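Local structure of cerato-platanin-like protein (Moniliophthora perniciosa, 3SUM) at residues K10-C23 against F74-L86. The protein is of unknown precise function but belongs to the cerato-platanins, small fungal double-psi beta-barrel proteins probably acting in interaction with the host plant. Sequence-based numbering, arbitrary orientation.
Sequences KFQNDTLSISEFKC and FVTVVDRVEEANL
The carboxylate of D79, on strand 71-79, takes two donors from the 10-23 loop. With CG anti to the backbone N (chi1 -167°), it reaches between K10 and K22. The long, fully extended chain of K10 spans to this buried acid, crossing D79 at about a right angle, and forms a salt bridge from NZ to OD2 at 2.8 Å, on the syn side but well out of the carboxylate plane; the same NZ bonds to the E20 carbonyl, linking K10 to the 3-10 turn at 18-20. The backbone N of K22 comes from above that plane to OD1 (2.8 Å, N-H...O 167°), to which R80 N adds a weak bond. Beside this polar cluster lies an apolar side: F11 turns its ring edge to D79, CE1 standing 3.3 Å from OD2, while the V78 CG2 methyl fits against CD1 of both F11 and F21. C23, disulfide-bonded to C60, lays SG over one face of the R80 guanidinium, which also bonds the T58 carbonyl. Further out, K22 NZ salt-bridges E82. With an alanine in place of D79, the K10 ammonium would probably lose its anionic partner and the K22 amide its acceptor. Both oxygens of a buried carboxylate are thus engaged from the loop, holding the long connection before helix 24-28 against a strand of the double-psi beta-barrel.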
ATOM      1  N   LYS A  10       8.851  -6.746   3.998  1.00 14.74           N
ATOM      2  CA  LYS A  10       7.852  -7.728   3.565  1.00 13.72           C
ATOM      3  C   LYS A  10       7.046  -7.268   2.347  1.00 13.16           C
ATOM      4  O   LYS A  10       6.737  -8.018   1.430  1.00 13.48           O
ATOM      5  CB  LYS A  10       6.826  -8.004   4.723  1.00 13.95           C
ATOM      6  CG  LYS A  10       5.813  -9.065   4.325  1.00 15.09           C
ATOM      7  CD  LYS A  10       4.867  -9.385   5.560  1.00 18.68           C
ATOM      8  CE  LYS A  10       3.841 -10.487   5.270  1.00 21.33           C
ATOM      9  NZ  LYS A  10       2.719 -10.660   6.375  1.00 20.38           N
ATOM     10  N   PHE A  11       6.618  -6.012   2.381  1.00 13.69           N
ATOM     11  CA  PHE A  11       5.687  -5.499   1.367  1.00 14.06           C
ATOM     12  C   PHE A  11       6.358  -5.129   0.046  1.00 14.61           C
ATOM     13  O   PHE A  11       5.695  -4.683  -0.879  1.00 14.68           O
ATOM     14  CB  PHE A  11       4.934  -4.361   2.003  1.00 12.61           C
ATOM     15  CG  PHE A  11       4.291  -4.830   3.252  1.00 14.01           C
ATOM     16  CD1 PHE A  11       3.319  -5.832   3.187  1.00 15.37           C
ATOM     17  CD2 PHE A  11       4.688  -4.335   4.489  1.00 15.68           C
ATOM     18  CE1 PHE A  11       2.735  -6.355   4.396  1.00 16.57           C
ATOM     19  CE2 PHE A  11       4.127  -4.826   5.680  1.00 14.76           C
ATOM     20  CZ  PHE A  11       3.123  -5.833   5.639  1.00 14.57           C
ATOM     21  N   GLN A  12       7.652  -5.349  -0.040  1.00 13.52           N
ATOM     22  CA  GLN A  12       8.239  -5.255  -1.387  1.00 13.64           C
ATOM     23  C   GLN A  12       9.020  -6.512  -1.696  1.00 14.56           C
ATOM     24  O   GLN A  12       9.941  -6.512  -2.564  1.00 14.97           O
ATOM     25  CB  GLN A  12       9.103  -3.997  -1.559  1.00 13.06           C
ATOM     26  CG  GLN A  12      10.264  -3.862  -0.645  1.00 12.44           C
ATOM     27  CD  GLN A  12      10.990  -2.604  -0.917  1.00 15.51           C
ATOM     28  OE1 GLN A  12      10.367  -1.559  -1.117  1.00 13.27           O
ATOM     29  NE2 GLN A  12      12.338  -2.692  -1.026  1.00 13.26           N
ATOM     30  N   ASN A  13       8.636  -7.563  -1.002  1.00 14.58           N
ATOM     31  CA  ASN A  13       9.233  -8.876  -1.266  1.00 15.30           C
ATOM     32  C   ASN A  13       8.422  -9.605  -2.292  1.00 15.11           C
ATOM     33  O   ASN A  13       7.465 -10.287  -1.949  1.00 15.02           O
ATOM     34  CB  ASN A  13       9.361  -9.677   0.021  1.00 14.77           C
ATOM     35  CG  ASN A  13      10.166 -10.976  -0.177  1.00 16.75           C
ATOM     36  OD1 ASN A  13      10.342 -11.465  -1.314  1.00 17.65           O
ATOM     37  ND2 ASN A  13      10.674 -11.531   0.933  1.00 15.49           N
ATOM     38  N   ASP A  14       8.852  -9.487  -3.566  1.00 14.07           N
ATOM     39  CA  ASP A  14       8.128  -9.981  -4.696  1.00 15.22           C
ATOM     40  C   ASP A  14       7.972 -11.478  -4.591  1.00 15.01           C
ATOM     41  O   ASP A  14       7.009 -12.027  -5.148  1.00 15.40           O
ATOM     42  CB  ASP A  14       8.806  -9.619  -6.007  1.00 15.06           C
ATOM     43  CG  ASP A  14      10.264  -9.972  -6.014  1.00 19.71           C
ATOM     44  OD1 ASP A  14      10.607 -10.975  -6.649  1.00 21.07           O
ATOM     45  OD2 ASP A  14      11.056  -9.274  -5.339  1.00 22.78           O
ATOM     46  N   THR A  15       8.834 -12.122  -3.817  1.00 13.35           N
ATOM     47  CA  THR A  15       8.884 -13.599  -3.844  1.00 14.59           C
ATOM     48  C   THR A  15       7.933 -14.257  -2.917  1.00 16.90           C
ATOM     49  O   THR A  15       7.716 -15.501  -2.993  1.00 17.06           O
ATOM     50  CB  THR A  15      10.280 -14.141  -3.534  1.00 15.77           C
ATOM     51  OG1 THR A  15      10.580 -13.982  -2.113  1.00 17.79           O
ATOM     52  CG2 THR A  15      11.294 -13.379  -4.378  1.00 19.64           C
ATOM     53  N   LEU A  16       7.327 -13.467  -2.035  1.00 13.78           N
ATOM     54  CA  LEU A  16       6.451 -14.069  -1.062  1.00 13.66           C
ATOM     55  C   LEU A  16       5.148 -14.557  -1.618  1.00 14.71           C
ATOM     56  O   LEU A  16       4.403 -13.825  -2.289  1.00 14.88           O
ATOM     57  CB  LEU A  16       6.139 -13.085   0.082  1.00 12.68           C
ATOM     58  CG  LEU A  16       7.340 -12.734   0.965  1.00 14.29           C
ATOM     59  CD1 LEU A  16       6.980 -11.720   2.006  1.00 12.55           C
ATOM     60  CD2 LEU A  16       7.946 -13.985   1.685  1.00 19.87           C
ATOM     61  N   SER A  17       4.774 -15.751  -1.184  1.00 15.27           N
ATOM     62  CA  SER A  17       3.463 -16.248  -1.531  1.00 14.58           C
ATOM     63  C   SER A  17       2.392 -15.274  -1.027  1.00 13.44           C
ATOM     64  O   SER A  17       2.503 -14.724   0.087  1.00 15.86           O
ATOM     65  CB  SER A  17       3.251 -17.641  -0.882  1.00 14.08           C
ATOM     66  OG  SER A  17       1.864 -17.958  -0.998  1.00 18.43           O
ATOM     67  N   ILE A  18       1.341 -15.079  -1.818  1.00 13.05           N
ATOM     68  CA  ILE A  18       0.249 -14.213  -1.355  1.00 14.13           C
ATOM     69  C   ILE A  18      -0.426 -14.798  -0.092  1.00 13.75           C
ATOM     70  O   ILE A  18      -1.076 -14.079   0.625  1.00 14.47           O
ATOM     71  CB  ILE A  18      -0.808 -13.938  -2.477  1.00 13.13           C
ATOM     72  CG1 ILE A  18      -1.433 -15.237  -3.021  1.00 13.23           C
ATOM     73  CG2 ILE A  18      -0.220 -13.042  -3.624  1.00 14.77           C
ATOM     74  CD1 ILE A  18      -2.761 -14.929  -3.794  1.00 15.58           C
ATOM     75  N   SER A  19      -0.192 -16.079   0.200  1.00 15.02           N
ATOM     76  CA  SER A  19      -0.761 -16.733   1.395  1.00 15.89           C
ATOM     77  C   SER A  19      -0.197 -16.113   2.666  1.00 17.14           C
ATOM     78  O   SER A  19      -0.786 -16.218   3.748  1.00 16.68           O
ATOM     79  CB  SER A  19      -0.432 -18.215   1.361  1.00 16.45           C
ATOM     80  OG  SER A  19       0.938 -18.382   1.787  1.00 19.31           O
ATOM     81  N   GLU A  20       0.954 -15.450   2.557  1.00 15.79           N
ATOM     82  CA  GLU A  20       1.592 -14.875   3.698  1.00 15.94           C
ATOM     83  C   GLU A  20       0.995 -13.549   4.198  1.00 15.93           C
ATOM     84  O   GLU A  20       1.459 -13.012   5.189  1.00 16.59           O
ATOM     85  CB  GLU A  20       3.072 -14.646   3.387  1.00 18.19           C
ATOM     86  CG  GLU A  20       3.819 -15.939   3.057  1.00 20.88           C
ATOM     87  CD  GLU A  20       4.304 -16.656   4.318  1.00 32.34           C
ATOM     88  OE1 GLU A  20       4.167 -16.119   5.458  1.00 38.01           O
ATOM     89  OE2 GLU A  20       4.816 -17.774   4.185  1.00 37.85           O
ATOM     90  N   PHE A  21      -0.094 -13.104   3.582  1.00 15.55           N
ATOM     91  CA  PHE A  21      -0.674 -11.788   3.824  1.00 14.26           C
ATOM     92  C   PHE A  21      -2.099 -12.021   4.198  1.00 14.66           C
ATOM     93  O   PHE A  21      -2.749 -12.908   3.651  1.00 16.10           O
ATOM     94  CB  PHE A  21      -0.645 -11.007   2.501  1.00 13.97           C
ATOM     95  CG  PHE A  21       0.751 -10.776   2.020  1.00 15.17           C
ATOM     96  CD1 PHE A  21       1.471  -9.690   2.462  1.00 14.51           C
ATOM     97  CD2 PHE A  21       1.393 -11.752   1.245  1.00 15.33           C
ATOM     98  CE1 PHE A  21       2.794  -9.510   2.091  1.00 16.54           C
ATOM     99  CE2 PHE A  21       2.728 -11.572   0.854  1.00 17.21           C
ATOM    100  CZ  PHE A  21       3.443 -10.485   1.280  1.00 15.06           C
ATOM    101  N   LYS A  22      -2.600 -11.210   5.099  1.00 15.37           N
ATOM    102  CA  LYS A  22      -3.946 -11.474   5.599  1.00 16.30           C
ATOM    103  C   LYS A  22      -4.987 -11.050   4.628  1.00 17.54           C
ATOM    104  O   LYS A  22      -6.166 -11.220   4.917  1.00 19.84           O
ATOM    105  CB  LYS A  22      -4.083 -10.737   6.934  1.00 16.31           C
ATOM    106  CG  LYS A  22      -3.276 -11.534   8.015  1.00 17.52           C
ATOM    107  CD  LYS A  22      -3.235 -10.809   9.353  1.00 25.02           C
ATOM    108  CE  LYS A  22      -2.756 -11.813  10.457  1.00 27.35           C
ATOM    109  NZ  LYS A  22      -2.372 -11.037  11.662  1.00 28.68           N
ATOM    110  N   CYS A  23      -4.592 -10.481   3.480  1.00 15.83           N
ATOM    111  CA  CYS A  23      -5.543 -10.170   2.426  1.00 14.09           C
ATOM    112  C   CYS A  23      -5.436 -11.174   1.267  1.00 13.62           C
ATOM    113  O   CYS A  23      -5.729 -10.839   0.156  1.00 12.37           O
ATOM    114  CB  CYS A  23      -5.325  -8.742   1.892  1.00 15.45           C
ATOM    115  SG  CYS A  23      -5.726  -7.519   3.145  1.00 16.97           S
ATOM    116  N   PHE A  74      -0.075   6.320  -3.961  1.00 11.52           N
ATOM    117  CA  PHE A  74      -1.241   5.500  -3.940  1.00 12.47           C
ATOM    118  C   PHE A  74      -0.858   4.079  -3.590  1.00 13.39           C
ATOM    119  O   PHE A  74       0.025   3.475  -4.196  1.00 10.98           O
ATOM    120  CB  PHE A  74      -1.958   5.527  -5.318  1.00 12.66           C
ATOM    121  CG  PHE A  74      -2.499   6.864  -5.657  1.00 13.56           C
ATOM    122  CD1 PHE A  74      -3.740   7.312  -5.145  1.00 10.38           C
ATOM    123  CD2 PHE A  74      -1.792   7.692  -6.573  1.00 17.67           C
ATOM    124  CE1 PHE A  74      -4.265   8.521  -5.515  1.00 14.47           C
ATOM    125  CE2 PHE A  74      -2.339   8.935  -6.935  1.00 16.20           C
ATOM    126  CZ  PHE A  74      -3.568   9.340  -6.378  1.00 18.45           C
ATOM    127  N   VAL A  75      -1.509   3.545  -2.554  1.00 11.45           N
ATOM    128  CA  VAL A  75      -1.070   2.274  -2.033  1.00 10.42           C
ATOM    129  C   VAL A  75      -2.217   1.269  -1.969  1.00 13.44           C
ATOM    130  O   VAL A  75      -3.325   1.665  -1.787  1.00 12.30           O
ATOM    131  CB  VAL A  75      -0.421   2.435  -0.631  1.00 12.53           C
ATOM    132  CG1 VAL A  75       0.737   3.466  -0.665  1.00 14.05           C
ATOM    133  CG2 VAL A  75      -1.414   2.936   0.437  1.00  9.06           C
ATOM    134  N   THR A  76      -1.900  -0.050  -2.134  1.00 13.36           N
ATOM    135  CA  THR A  76      -2.894  -1.044  -2.044  1.00 11.18           C
ATOM    136  C   THR A  76      -2.758  -1.673  -0.688  1.00 10.38           C
ATOM    137  O   THR A  76      -1.660  -2.030  -0.265  1.00 11.47           O
ATOM    138  CB  THR A  76      -2.652  -2.077  -3.136  1.00 10.42           C
ATOM    139  OG1 THR A  76      -2.666  -1.371  -4.377  1.00 12.41           O
ATOM    140  CG2 THR A  76      -3.821  -3.118  -3.195  1.00 11.96           C
ATOM    141  N   VAL A  77      -3.896  -1.880  -0.001  1.00  9.80           N
ATOM    142  CA  VAL A  77      -3.836  -2.605   1.214  1.00 10.19           C
ATOM    143  C   VAL A  77      -3.756  -4.109   0.910  1.00  9.71           C
ATOM    144  O   VAL A  77      -4.655  -4.657   0.279  1.00 12.59           O
ATOM    145  CB  VAL A  77      -5.142  -2.288   2.066  1.00  9.65           C
ATOM    146  CG1 VAL A  77      -5.198  -3.214   3.369  1.00 12.59           C
ATOM    147  CG2 VAL A  77      -5.152  -0.777   2.506  1.00 14.02           C
ATOM    148  N   VAL A  78      -2.710  -4.789   1.404  1.00 10.46           N
ATOM    149  CA  VAL A  78      -2.462  -6.161   1.052  1.00 11.45           C
ATOM    150  C   VAL A  78      -2.305  -7.037   2.295  1.00 11.79           C
ATOM    151  O   VAL A  78      -2.171  -8.257   2.188  1.00 12.84           O
ATOM    152  CB  VAL A  78      -1.187  -6.322   0.198  1.00 10.90           C
ATOM    153  CG1 VAL A  78      -1.286  -5.476  -1.172  1.00 12.67           C
ATOM    154  CG2 VAL A  78       0.129  -6.001   1.025  1.00  9.10           C
ATOM    155  N   ASP A  79      -2.362  -6.419   3.474  1.00 11.86           N
ATOM    156  CA  ASP A  79      -2.164  -7.233   4.695  1.00 12.37           C
ATOM    157  C   ASP A  79      -2.748  -6.443   5.866  1.00 12.40           C
ATOM    158  O   ASP A  79      -3.263  -5.324   5.666  1.00 13.48           O
ATOM    159  CB  ASP A  79      -0.638  -7.415   4.828  1.00 12.76           C
ATOM    160  CG  ASP A  79      -0.237  -8.497   5.839  1.00 16.42           C
ATOM    161  OD1 ASP A  79      -1.106  -9.232   6.371  1.00 12.51           O
ATOM    162  OD2 ASP A  79       0.975  -8.545   6.081  1.00 16.05           O
ATOM    163  N   ARG A  80      -2.657  -6.951   7.078  1.00 13.72           N
ATOM    164  CA  ARG A  80      -3.310  -6.294   8.198  1.00 13.44           C
ATOM    165  C   ARG A  80      -2.244  -5.999   9.224  1.00 14.06           C
ATOM    166  O   ARG A  80      -1.295  -6.763   9.341  1.00 12.75           O
ATOM    167  CB  ARG A  80      -4.396  -7.212   8.893  1.00 15.25           C
ATOM    168  CG  ARG A  80      -5.890  -6.855   8.509  1.00 14.94           C
ATOM    169  CD  ARG A  80      -5.959  -6.786   6.940  1.00 12.97           C
ATOM    170  NE  ARG A  80      -7.347  -6.655   6.490  1.00 16.90           N
ATOM    171  CZ  ARG A  80      -7.901  -5.492   6.225  1.00 15.06           C
ATOM    172  NH1 ARG A  80      -7.193  -4.399   6.380  1.00 14.41           N
ATOM    173  NH2 ARG A  80      -9.150  -5.441   5.804  1.00 14.08           N
ATOM    174  N   VAL A  81      -2.357  -4.876   9.925  1.00 14.67           N
ATOM    175  CA  VAL A  81      -1.659  -4.707  11.201  1.00 17.27           C
ATOM    176  C   VAL A  81      -2.826  -4.451  12.140  1.00 20.05           C
ATOM    177  O   VAL A  81      -3.893  -4.035  11.690  1.00 24.15           O
ATOM    178  CB  VAL A  81      -0.723  -3.516  11.195  1.00 18.26           C
ATOM    179  CG1 VAL A  81       0.513  -3.884  10.411  1.00 20.51           C
ATOM    180  CG2 VAL A  81      -1.396  -2.268  10.583  1.00 18.75           C
ATOM    181  N   GLU A  82      -2.711  -4.692  13.414  1.00 21.70           N
ATOM    182  CA  GLU A  82      -3.940  -4.397  14.190  1.00 25.29           C
ATOM    183  C   GLU A  82      -3.806  -3.215  15.130  1.00 26.22           C
ATOM    184  O   GLU A  82      -4.277  -3.253  16.278  1.00 28.30           O
ATOM    185  CB  GLU A  82      -4.404  -5.636  14.926  1.00 28.03           C
ATOM    186  CG  GLU A  82      -4.745  -6.858  14.039  1.00 30.19           C
ATOM    187  CD  GLU A  82      -3.487  -7.498  13.470  1.00 33.93           C
ATOM    188  OE1 GLU A  82      -2.407  -7.390  14.122  1.00 33.51           O
ATOM    189  OE2 GLU A  82      -3.588  -8.119  12.399  1.00 32.26           O
ATOM    190  N   GLU A  83      -3.142  -2.174  14.645  1.00 25.46           N
ATOM    191  CA  GLU A  83      -2.938  -0.970  15.375  1.00 25.09           C
ATOM    192  C   GLU A  83      -3.733   0.077  14.645  1.00 23.90           C
ATOM    193  O   GLU A  83      -3.572   0.254  13.431  1.00 23.07           O
ATOM    194  CB  GLU A  83      -1.458  -0.645  15.377  1.00 25.90           C
ATOM    195  CG  GLU A  83      -0.795  -0.720  16.791  1.00 33.02           C
ATOM    196  CD  GLU A  83      -0.652  -2.100  17.442  1.00 41.55           C
ATOM    197  OE1 GLU A  83       0.044  -3.008  16.930  1.00 46.67           O
ATOM    198  OE2 GLU A  83      -1.207  -2.274  18.538  1.00 46.77           O
ATOM    199  N   ALA A  84      -4.589   0.803  15.345  1.00 21.03           N
ATOM    200  CA  ALA A  84      -5.427   1.760  14.623  1.00 19.63           C
ATOM    201  C   ALA A  84      -4.557   2.782  13.943  1.00 17.88           C
ATOM    202  O   ALA A  84      -3.521   3.173  14.493  1.00 17.59           O
ATOM    203  CB  ALA A  84      -6.448   2.489  15.575  1.00 20.00           C
ATOM    204  N   ASN A  85      -4.995   3.242  12.772  1.00 15.53           N
ATOM    205  CA  ASN A  85      -4.343   4.361  12.138  1.00 16.58           C
ATOM    206  C   ASN A  85      -2.902   4.093  11.762  1.00 14.17           C
ATOM    207  O   ASN A  85      -2.127   5.040  11.603  1.00 17.32           O
ATOM    208  CB  ASN A  85      -4.418   5.579  13.060  1.00 16.12           C
ATOM    209  CG  ASN A  85      -5.872   5.954  13.380  1.00 19.19           C
ATOM    210  OD1 ASN A  85      -6.725   5.936  12.505  1.00 22.05           O
ATOM    211  ND2 ASN A  85      -6.121   6.323  14.603  1.00 21.61           N
ATOM    212  N   LEU A  86      -2.566   2.841  11.537  1.00 11.70           N
ATOM    213  CA  LEU A  86      -1.199   2.518  11.181  1.00 12.73           C
ATOM    214  C   LEU A  86      -1.147   1.879   9.767  1.00 12.11           C
ATOM    215  O   LEU A  86      -1.856   0.928   9.494  1.00 12.75           O
ATOM    216  CB  LEU A  86      -0.593   1.527  12.177  1.00 12.65           C
ATOM    217  CG  LEU A  86       0.819   1.016  11.779  1.00 13.38           C
ATOM    218  CD1 LEU A  86       1.923   2.127  11.658  1.00 14.03           C
ATOM    219  CD2 LEU A  86       1.345  -0.061  12.794  1.00 17.16           C
TER
HETATM  220  O   HOH W   1      -8.156  -9.489   6.441  1.00 35.86           O
HETATM  221  O   HOH W   2      -1.193  -8.899  11.494  1.00 42.15           O